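Local coordinates for protein copper-containing nitrite reductase (Hyphomicrobium denitrificans 1NES1, PDB 6TFO) that probably reduces nitrite to nitric oxide, using bound copper ions and electrons from a cytochrome c, at residues 176-188 with 302-316. Numbering follows the deposited sequence.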
ATOM      1  N   LEU C 176     -18.360  26.523 -21.996  1.00 45.04           N
ATOM      2  CA  LEU C 176     -19.288  25.542 -22.616  1.00 48.48           C
ATOM      3  C   LEU C 176     -18.597  24.187 -22.764  1.00 53.15           C
ATOM      4  O   LEU C 176     -17.361  24.155 -22.881  1.00 47.23           O
ATOM      5  CB  LEU C 176     -19.791  26.075 -23.961  1.00 49.23           C
ATOM      6  CG  LEU C 176     -18.928  25.753 -25.180  1.00 52.02           C
ATOM      7  CD1 LEU C 176     -19.639  26.153 -26.462  1.00 50.49           C
ATOM      8  CD2 LEU C 176     -17.584  26.448 -25.115  1.00 48.63           C
ATOM      9  N   LYS C 177     -19.394  23.118 -22.722  1.00 55.16           N
ATOM     10  CA  LYS C 177     -18.940  21.730 -22.951  1.00 58.30           C
ATOM     11  C   LYS C 177     -18.679  21.586 -24.440  1.00 53.92           C
ATOM     12  O   LYS C 177     -19.521  22.057 -25.239  1.00 55.72           O
ATOM     13  CB  LYS C 177     -19.979  20.701 -22.501  1.00 64.58           C
ATOM     14  CG  LYS C 177     -19.908  20.332 -21.029  1.00 76.67           C
ATOM     15  CD  LYS C 177     -21.145  19.605 -20.541  1.00 86.58           C
ATOM     16  CE  LYS C 177     -21.403  19.792 -19.060  1.00 91.90           C
ATOM     17  NZ  LYS C 177     -22.795  19.426 -18.715  1.00100.25           N
ATOM     18  N   GLY C 178     -17.563  20.943 -24.767  1.00 47.60           N
ATOM     19  CA  GLY C 178     -17.120  20.715 -26.151  1.00 49.14           C
ATOM     20  C   GLY C 178     -16.755  19.271 -26.363  1.00 45.41           C
ATOM     21  O   GLY C 178     -16.481  18.589 -25.368  1.00 49.89           O
ATOM     22  N   GLN C 179     -16.808  18.812 -27.612  1.00 43.14           N
ATOM     23  CA  GLN C 179     -16.430  17.439 -28.008  1.00 47.72           C
ATOM     24  C   GLN C 179     -14.898  17.380 -28.129  1.00 48.48           C
ATOM     25  O   GLN C 179     -14.358  17.781 -29.178  1.00 49.15           O
ATOM     26  CB  GLN C 179     -17.178  17.087 -29.296  1.00 47.83           C
ATOM     27  CG  GLN C 179     -17.286  15.597 -29.553  1.00 48.05           C
ATOM     28  CD  GLN C 179     -18.277  14.941 -28.617  1.00 51.69           C
ATOM     29  OE1 GLN C 179     -19.313  15.520 -28.260  1.00 53.47           O
ATOM     30  NE2 GLN C 179     -17.970  13.725 -28.197  1.00 47.22           N
ATOM     31  N   LEU C 180     -14.225  16.945 -27.059  1.00 45.92           N
ATOM     32  CA  LEU C 180     -12.744  16.824 -26.967  1.00 43.71           C
ATOM     33  C   LEU C 180     -12.283  15.670 -27.867  1.00 47.70           C
ATOM     34  O   LEU C 180     -11.259  15.814 -28.552  1.00 48.33           O
ATOM     35  CB  LEU C 180     -12.352  16.599 -25.504  1.00 42.79           C
ATOM     36  CG  LEU C 180     -10.902  16.192 -25.222  1.00 43.78           C
ATOM     37  CD1 LEU C 180      -9.924  17.191 -25.820  1.00 45.89           C
ATOM     38  CD2 LEU C 180     -10.659  16.073 -23.723  1.00 40.86           C
ATOM     39  N   ASP C 181     -13.020  14.564 -27.876  1.00 47.56           N
ATOM     40  CA  ASP C 181     -12.728  13.379 -28.725  1.00 48.27           C
ATOM     41  C   ASP C 181     -14.076  12.753 -29.078  1.00 52.02           C
ATOM     42  O   ASP C 181     -15.103  13.265 -28.591  1.00 55.56           O
ATOM     43  CB  ASP C 181     -11.748  12.450 -27.992  1.00 51.67           C
ATOM     44  CG  ASP C 181     -10.941  11.469 -28.827  1.00 46.70           C
ATOM     45  OD1 ASP C 181     -11.344  11.189 -29.975  1.00 49.02           O
ATOM     46  OD2 ASP C 181      -9.907  10.986 -28.300  1.00 42.53           O
ATOM     47  N   ASP C 182     -14.054  11.696 -29.887  1.00 52.16           N
ATOM     48  CA  ASP C 182     -15.175  10.897 -30.437  1.00 55.41           C
ATOM     49  C   ASP C 182     -16.306  10.652 -29.409  1.00 59.60           C
ATOM     50  O   ASP C 182     -17.503  10.808 -29.774  1.00 58.71           O
ATOM     51  CB  ASP C 182     -14.529   9.604 -30.937  1.00 59.92           C
ATOM     52  CG  ASP C 182     -15.287   8.840 -31.997  1.00 68.21           C
ATOM     53  OD1 ASP C 182     -16.152   9.438 -32.673  1.00 71.95           O
ATOM     54  OD2 ASP C 182     -15.011   7.641 -32.117  1.00 74.23           O
ATOM     55  N   LYS C 183     -15.959  10.220 -28.191  1.00 60.31           N
ATOM     56  CA  LYS C 183     -16.927   9.840 -27.113  1.00 59.78           C
ATOM     57  C   LYS C 183     -16.548  10.511 -25.790  1.00 56.08           C
ATOM     58  O   LYS C 183     -16.926   9.991 -24.710  1.00 52.17           O
ATOM     59  CB  LYS C 183     -16.927   8.330 -26.864  1.00 67.88           C
ATOM     60  CG  LYS C 183     -17.256   7.447 -28.061  1.00 77.61           C
ATOM     61  CD  LYS C 183     -16.846   5.999 -27.838  1.00 82.19           C
ATOM     62  CE  LYS C 183     -17.028   5.138 -29.070  1.00 84.68           C
ATOM     63  NZ  LYS C 183     -17.287   3.731 -28.692  1.00 86.18           N
ATOM     64  N   THR C 184     -15.816  11.624 -25.849  1.00 50.12           N
ATOM     65  CA  THR C 184     -15.289  12.288 -24.630  1.00 48.22           C
ATOM     66  C   THR C 184     -15.497  13.796 -24.743  1.00 48.97           C
ATOM     67  O   THR C 184     -15.316  14.361 -25.836  1.00 50.21           O
ATOM     68  CB  THR C 184     -13.879  11.800 -24.255  1.00 46.47           C
ATOM     69  OG1 THR C 184     -13.036  12.876 -23.862  1.00 51.42           O
ATOM     70  CG2 THR C 184     -13.212  10.999 -25.344  1.00 42.55           C
ATOM     71  N   THR C 185     -15.942  14.393 -23.639  1.00 49.94           N
ATOM     72  CA  THR C 185     -16.301  15.830 -23.544  1.00 50.26           C
ATOM     73  C   THR C 185     -15.404  16.479 -22.491  1.00 48.43           C
ATOM     74  O   THR C 185     -14.638  15.758 -21.833  1.00 47.80           O
ATOM     75  CB  THR C 185     -17.804  15.989 -23.295  1.00 48.59           C
ATOM     76  OG1 THR C 185     -18.099  15.510 -21.986  1.00 45.59           O
ATOM     77  CG2 THR C 185     -18.642  15.246 -24.313  1.00 48.73           C
ATOM     78  N   TYR C 186     -15.470  17.805 -22.391  1.00 49.13           N
ATOM     79  CA  TYR C 186     -14.626  18.664 -21.524  1.00 41.38           C
ATOM     80  C   TYR C 186     -15.306  20.026 -21.486  1.00 40.17           C
ATOM     81  O   TYR C 186     -16.025  20.356 -22.422  1.00 43.29           O
ATOM     82  CB  TYR C 186     -13.182  18.713 -22.039  1.00 42.22           C
ATOM     83  CG  TYR C 186     -12.204  19.450 -21.158  1.00 43.65           C
ATOM     84  CD1 TYR C 186     -11.625  18.843 -20.056  1.00 45.82           C
ATOM     85  CD2 TYR C 186     -11.840  20.758 -21.424  1.00 46.71           C
ATOM     86  CE1 TYR C 186     -10.737  19.523 -19.229  1.00 47.53           C
ATOM     87  CE2 TYR C 186     -10.947  21.455 -20.613  1.00 52.06           C
ATOM     88  CZ  TYR C 186     -10.381  20.836 -19.508  1.00 50.07           C
ATOM     89  OH  TYR C 186      -9.491  21.523 -18.721  1.00 43.76           O
ATOM     90  N   THR C 187     -15.125  20.774 -20.414  1.00 42.41           N
ATOM     91  CA  THR C 187     -15.688  22.132 -20.263  1.00 41.46           C
ATOM     92  C   THR C 187     -14.605  23.095 -20.736  1.00 45.05           C
ATOM     93  O   THR C 187     -13.598  23.276 -20.019  1.00 45.46           O
ATOM     94  CB  THR C 187     -16.198  22.404 -18.843  1.00 42.22           C
ATOM     95  OG1 THR C 187     -17.311  21.534 -18.631  1.00 41.84           O
ATOM     96  CG2 THR C 187     -16.618  23.840 -18.625  1.00 39.77           C
ATOM     97  N   TYR C 188     -14.800  23.624 -21.944  1.00 43.61           N
ATOM     98  CA  TYR C 188     -13.933  24.643 -22.563  1.00 42.40           C
ATOM     99  C   TYR C 188     -14.361  26.023 -22.069  1.00 47.75           C
ATOM    100  O   TYR C 188     -15.583  26.254 -21.812  1.00 45.94           O
ATOM    101  CB  TYR C 188     -14.018  24.548 -24.083  1.00 46.05           C
ATOM    102  CG  TYR C 188     -13.399  23.305 -24.675  1.00 49.10           C
ATOM    103  CD1 TYR C 188     -14.127  22.140 -24.807  1.00 47.27           C
ATOM    104  CD2 TYR C 188     -12.084  23.299 -25.117  1.00 44.86           C
ATOM    105  CE1 TYR C 188     -13.578  21.009 -25.391  1.00 49.40           C
ATOM    106  CE2 TYR C 188     -11.519  22.178 -25.698  1.00 42.95           C
ATOM    107  CZ  TYR C 188     -12.267  21.030 -25.831  1.00 45.17           C
ATOM    108  OH  TYR C 188     -11.704  19.907 -26.358  1.00 46.08           O
ATOM    109  N   ILE C 302      -4.375  19.988 -22.863  1.00 42.71           N
ATOM    110  CA  ILE C 302      -5.465  19.814 -21.869  1.00 46.62           C
ATOM    111  C   ILE C 302      -4.991  18.765 -20.851  1.00 43.36           C
ATOM    112  O   ILE C 302      -4.375  17.752 -21.252  1.00 38.74           O
ATOM    113  CB  ILE C 302      -6.801  19.493 -22.585  1.00 47.96           C
ATOM    114  CG1 ILE C 302      -7.336  20.735 -23.305  1.00 45.64           C
ATOM    115  CG2 ILE C 302      -7.825  18.917 -21.619  1.00 51.08           C
ATOM    116  CD1 ILE C 302      -8.613  20.513 -24.072  1.00 44.05           C
ATOM    117  N   TYR C 303      -5.231  19.059 -19.577  1.00 44.38           N
ATOM    118  CA  TYR C 303      -4.716  18.328 -18.391  1.00 47.20           C
ATOM    119  C   TYR C 303      -5.908  17.666 -17.691  1.00 45.39           C
ATOM    120  O   TYR C 303      -6.577  18.308 -16.869  1.00 49.28           O
ATOM    121  CB  TYR C 303      -3.974  19.302 -17.469  1.00 43.96           C
ATOM    122  CG  TYR C 303      -2.775  19.963 -18.084  1.00 44.96           C
ATOM    123  CD1 TYR C 303      -2.916  21.031 -18.959  1.00 47.37           C
ATOM    124  CD2 TYR C 303      -1.494  19.511 -17.812  1.00 43.64           C
ATOM    125  CE1 TYR C 303      -1.809  21.648 -19.536  1.00 44.02           C
ATOM    126  CE2 TYR C 303      -0.378  20.116 -18.376  1.00 42.52           C
ATOM    127  CZ  TYR C 303      -0.532  21.185 -19.245  1.00 42.63           C
ATOM    128  OH  TYR C 303       0.557  21.778 -19.819  1.00 39.89           O
ATOM    129  N   THR C 304      -6.200  16.417 -18.041  1.00 42.89           N
ATOM    130  CA  THR C 304      -7.381  15.682 -17.533  1.00 40.49           C
ATOM    131  C   THR C 304      -6.973  14.701 -16.438  1.00 40.50           C
ATOM    132  O   THR C 304      -5.846  14.147 -16.510  1.00 41.04           O
ATOM    133  CB  THR C 304      -8.115  14.960 -18.665  1.00 40.73           C
ATOM    134  OG1 THR C 304      -7.196  14.084 -19.323  1.00 35.48           O
ATOM    135  CG2 THR C 304      -8.721  15.925 -19.659  1.00 41.95           C
ATOM    136  N   VAL C 305      -7.894  14.486 -15.491  1.00 40.99           N
ATOM    137  CA  VAL C 305      -7.807  13.467 -14.406  1.00 41.70           C
ATOM    138  C   VAL C 305      -7.512  12.109 -15.051  1.00 43.07           C
ATOM    139  O   VAL C 305      -6.547  11.467 -14.618  1.00 42.09           O
ATOM    140  CB  VAL C 305      -9.093  13.435 -13.559  1.00 44.84           C
ATOM    141  CG1 VAL C 305      -9.122  12.246 -12.605  1.00 45.36           C
ATOM    142  CG2 VAL C 305      -9.307  14.736 -12.788  1.00 45.14           C
ATOM    143  N   LYS C 306      -8.297  11.714 -16.058  1.00 47.12           N
ATOM    144  CA  LYS C 306      -8.211  10.380 -16.716  1.00 48.38           C
ATOM    145  C   LYS C 306      -7.312  10.458 -17.943  1.00 48.96           C
ATOM    146  O   LYS C 306      -7.250  11.485 -18.618  1.00 45.43           O
ATOM    147  CB  LYS C 306      -9.581   9.856 -17.171  1.00 52.14           C
ATOM    148  CG  LYS C 306     -10.648   9.690 -16.095  1.00 57.48           C
ATOM    149  CD  LYS C 306     -10.286   8.686 -15.026  1.00 66.16           C
ATOM    150  CE  LYS C 306     -11.387   8.501 -14.005  1.00 72.54           C
ATOM    151  NZ  LYS C 306     -11.247   7.201 -13.313  1.00 82.59           N
ATOM    152  N   PRO C 307      -6.634   9.341 -18.294  1.00 49.75           N
ATOM    153  CA  PRO C 307      -5.714   9.323 -19.428  1.00 48.29           C
ATOM    154  C   PRO C 307      -6.402   9.662 -20.753  1.00 48.03           C
ATOM    155  O   PRO C 307      -7.623   9.518 -20.859  1.00 52.85           O
ATOM    156  CB  PRO C 307      -5.213   7.876 -19.486  1.00 47.82           C
ATOM    157  CG  PRO C 307      -5.496   7.312 -18.111  1.00 46.12           C
ATOM    158  CD  PRO C 307      -6.730   8.033 -17.630  1.00 47.24           C
ATOM    159  N   PHE C 308      -5.600  10.096 -21.725  1.00 45.58           N
ATOM    160  CA  PHE C 308      -6.015  10.205 -23.143  1.00 45.42           C
ATOM    161  C   PHE C 308      -6.734   8.913 -23.556  1.00 45.33           C
ATOM    162  O   PHE C 308      -6.210   7.836 -23.244  1.00 45.00           O
ATOM    163  CB  PHE C 308      -4.806  10.441 -24.045  1.00 45.32           C
ATOM    164  CG  PHE C 308      -5.161  10.512 -25.506  1.00 45.42           C
ATOM    165  CD1 PHE C 308      -5.604  11.698 -26.063  1.00 43.53           C
ATOM    166  CD2 PHE C 308      -5.076   9.387 -26.317  1.00 47.64           C
ATOM    167  CE1 PHE C 308      -5.954  11.762 -27.399  1.00 46.50           C
ATOM    168  CE2 PHE C 308      -5.419   9.455 -27.660  1.00 49.45           C
ATOM    169  CZ  PHE C 308      -5.858  10.643 -28.198  1.00 50.17           C
ATOM    170  N   GLY C 309      -7.878   9.025 -24.239  1.00 42.55           N
ATOM    171  CA  GLY C 309      -8.620   7.880 -24.801  1.00 48.53           C
ATOM    172  C   GLY C 309      -9.773   7.444 -23.913  1.00 50.26           C
ATOM    173  O   GLY C 309     -10.555   6.621 -24.345  1.00 57.91           O
ATOM    174  N   THR C 310      -9.877   7.996 -22.705  1.00 53.71           N
ATOM    175  CA  THR C 310     -10.987   7.737 -21.758  1.00 50.88           C
ATOM    176  C   THR C 310     -12.257   8.413 -22.286  1.00 50.23           C
ATOM    177  O   THR C 310     -12.189   9.606 -22.585  1.00 51.46           O
ATOM    178  CB  THR C 310     -10.634   8.247 -20.363  1.00 51.14           C
ATOM    179  OG1 THR C 310      -9.350   7.750 -19.985  1.00 45.85           O
ATOM    180  CG2 THR C 310     -11.673   7.838 -19.349  1.00 54.66           C
ATOM    181  N   SER C 311     -13.360   7.668 -22.389  1.00 49.56           N
ATOM    182  CA  SER C 311     -14.716   8.162 -22.760  1.00 45.91           C
ATOM    183  C   SER C 311     -15.350   8.935 -21.601  1.00 45.86           C
ATOM    184  O   SER C 311     -14.884   8.773 -20.468  1.00 43.34           O
ATOM    185  CB  SER C 311     -15.621   7.039 -23.161  1.00 43.14           C
ATOM    186  OG  SER C 311     -14.985   6.230 -24.120  1.00 51.63           O
ATOM    187  N   GLY C 312     -16.393   9.713 -21.899  1.00 46.38           N
ATOM    188  CA  GLY C 312     -17.207  10.443 -20.909  1.00 46.58           C
ATOM    189  C   GLY C 312     -16.724  11.868 -20.690  1.00 49.02           C
ATOM    190  O   GLY C 312     -15.909  12.357 -21.496  1.00 56.70           O
ATOM    191  N   GLU C 313     -17.233  12.521 -19.652  1.00 46.46           N
ATOM    192  CA  GLU C 313     -16.877  13.912 -19.312  1.00 52.53           C
ATOM    193  C   GLU C 313     -15.502  13.895 -18.637  1.00 51.69           C
ATOM    194  O   GLU C 313     -15.431  13.508 -17.475  1.00 48.82           O
ATOM    195  CB  GLU C 313     -17.931  14.564 -18.417  1.00 57.17           C
ATOM    196  CG  GLU C 313     -17.570  16.009 -18.052  1.00 70.78           C
ATOM    197  CD  GLU C 313     -18.693  17.025 -17.851  1.00 79.02           C
ATOM    198  OE1 GLU C 313     -19.811  16.826 -18.397  1.00 80.08           O
ATOM    199  OE2 GLU C 313     -18.435  18.044 -17.156  1.00 71.26           O
ATOM    200  N   GLN C 314     -14.449  14.322 -19.337  1.00 47.82           N
ATOM    201  CA  GLN C 314     -13.120  14.548 -18.721  1.00 46.02           C
ATOM    202  C   GLN C 314     -13.163  15.831 -17.871  1.00 43.93           C
ATOM    203  O   GLN C 314     -13.926  16.747 -18.185  1.00 42.63           O
ATOM    204  CB  GLN C 314     -12.050  14.537 -19.805  1.00 47.24           C
ATOM    205  CG  GLN C 314     -11.772  13.146 -20.373  1.00 54.40           C
ATOM    206  CD  GLN C 314     -10.596  12.476 -19.696  1.00 57.83           C
ATOM    207  OE1 GLN C 314     -10.440  12.566 -18.481  1.00 67.34           O
ATOM    208  NE2 GLN C 314      -9.763  11.783 -20.467  1.00 55.79           N
ATOM    209  N   GLU C 315     -12.376  15.870 -16.800  1.00 44.20           N
ATOM    210  CA  GLU C 315     -12.282  17.015 -15.865  1.00 46.30           C
ATOM    211  C   GLU C 315     -10.817  17.408 -15.707  1.00 45.60           C
ATOM    212  O   GLU C 315      -9.929  16.570 -15.923  1.00 43.67           O
ATOM    213  CB  GLU C 315     -12.850  16.632 -14.498  1.00 54.68           C
ATOM    214  CG  GLU C 315     -14.357  16.462 -14.494  1.00 59.78           C
ATOM    215  CD  GLU C 315     -14.904  16.220 -13.098  1.00 62.46           C
ATOM    216  OE1 GLU C 315     -14.845  15.053 -12.636  1.00 71.61           O
ATOM    217  OE2 GLU C 315     -15.324  17.209 -12.447  1.00 57.37           O
ATOM    218  N   MET C 316     -10.595  18.638 -15.277  1.00 47.37           N
ATOM    219  CA  MET C 316      -9.247  19.246 -15.209  1.00 50.05           C
ATOM    220  C   MET C 316      -8.533  18.717 -13.961  1.00 46.20           C
ATOM    221  O   MET C 316      -9.182  18.600 -12.898  1.00 42.69           O
ATOM    222  CB  MET C 316      -9.372  20.770 -15.170  1.00 53.84           C
ATOM    223  CG  MET C 316      -8.098  21.498 -15.462  1.00 54.60           C
ATOM    224  SD  MET C 316      -7.779  22.621 -14.120  1.00 61.53           S
ATOM    225  CE  MET C 316      -6.924  21.466 -13.073  1.00 58.80           C
TER
HETATM  226  O   HOH W   1     -10.088  10.753 -25.421  1.00 47.01           O
HETATM  227  O   HOH W   2      -6.368  21.181 -18.591  1.00 41.02           O
HETATM  228  O   HOH W   3     -16.961  19.931 -16.343  1.00 44.16           O
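Backbone pairing joins Thr184 and Thr185 to Gly312 and Glu313, two parallel bridges that illustrate how a short strand can extend a sheet at its edge. Gly312 N gives a nearly straight bond (174°) to Lys183 O at 2.9 Å. Gly312 O then accepts from Thr185 N at 3.0 Å, and Gln314 N reaches Thr185 O at 2.9 Å. In the cupredoxin-type fold of this member of the multicopper oxidase family, the short strand at 312-313 thus lies at one edge of the sheet within this chain, beside 184-191, whose hairpin with 166-181 carries a classic beta bulge where Leu180 and Asp181 both face Thr184. The apolar contacts centre on Ile302, whose CG2 branch and CD1 tip touch different tyrosines. Its CG2 lies over one face of the Tyr186 ring, a CH-pi contact 3.9 Å from the centroid, while CD1 meets Tyr188 CE2 at 3.7 Å and also Leu180 CD1. In Tyr186, chi1 of -174° sets CG anti to the backbone N and carries the ring out alongside 314-316, where the hydroxyl packs against Met316 CB and CG and shares a water with Tyr303 N. Tyr188 OH is bonded to Gly333 O. The polar side-chain contacts are few: Lys177 NZ forms a long salt bridge, 4.0 Å, with Glu313 OE1, the two side chains crossing at about a right angle, and a water links Glu313 OE2 to Thr187 OG1. Another water takes a weak bond from Gly309 N and donates to Asp181 OD2, whereas the buried Thr184 OG1, 3.7 Å from Gln314 CG, has no hydrogen-bonding partner.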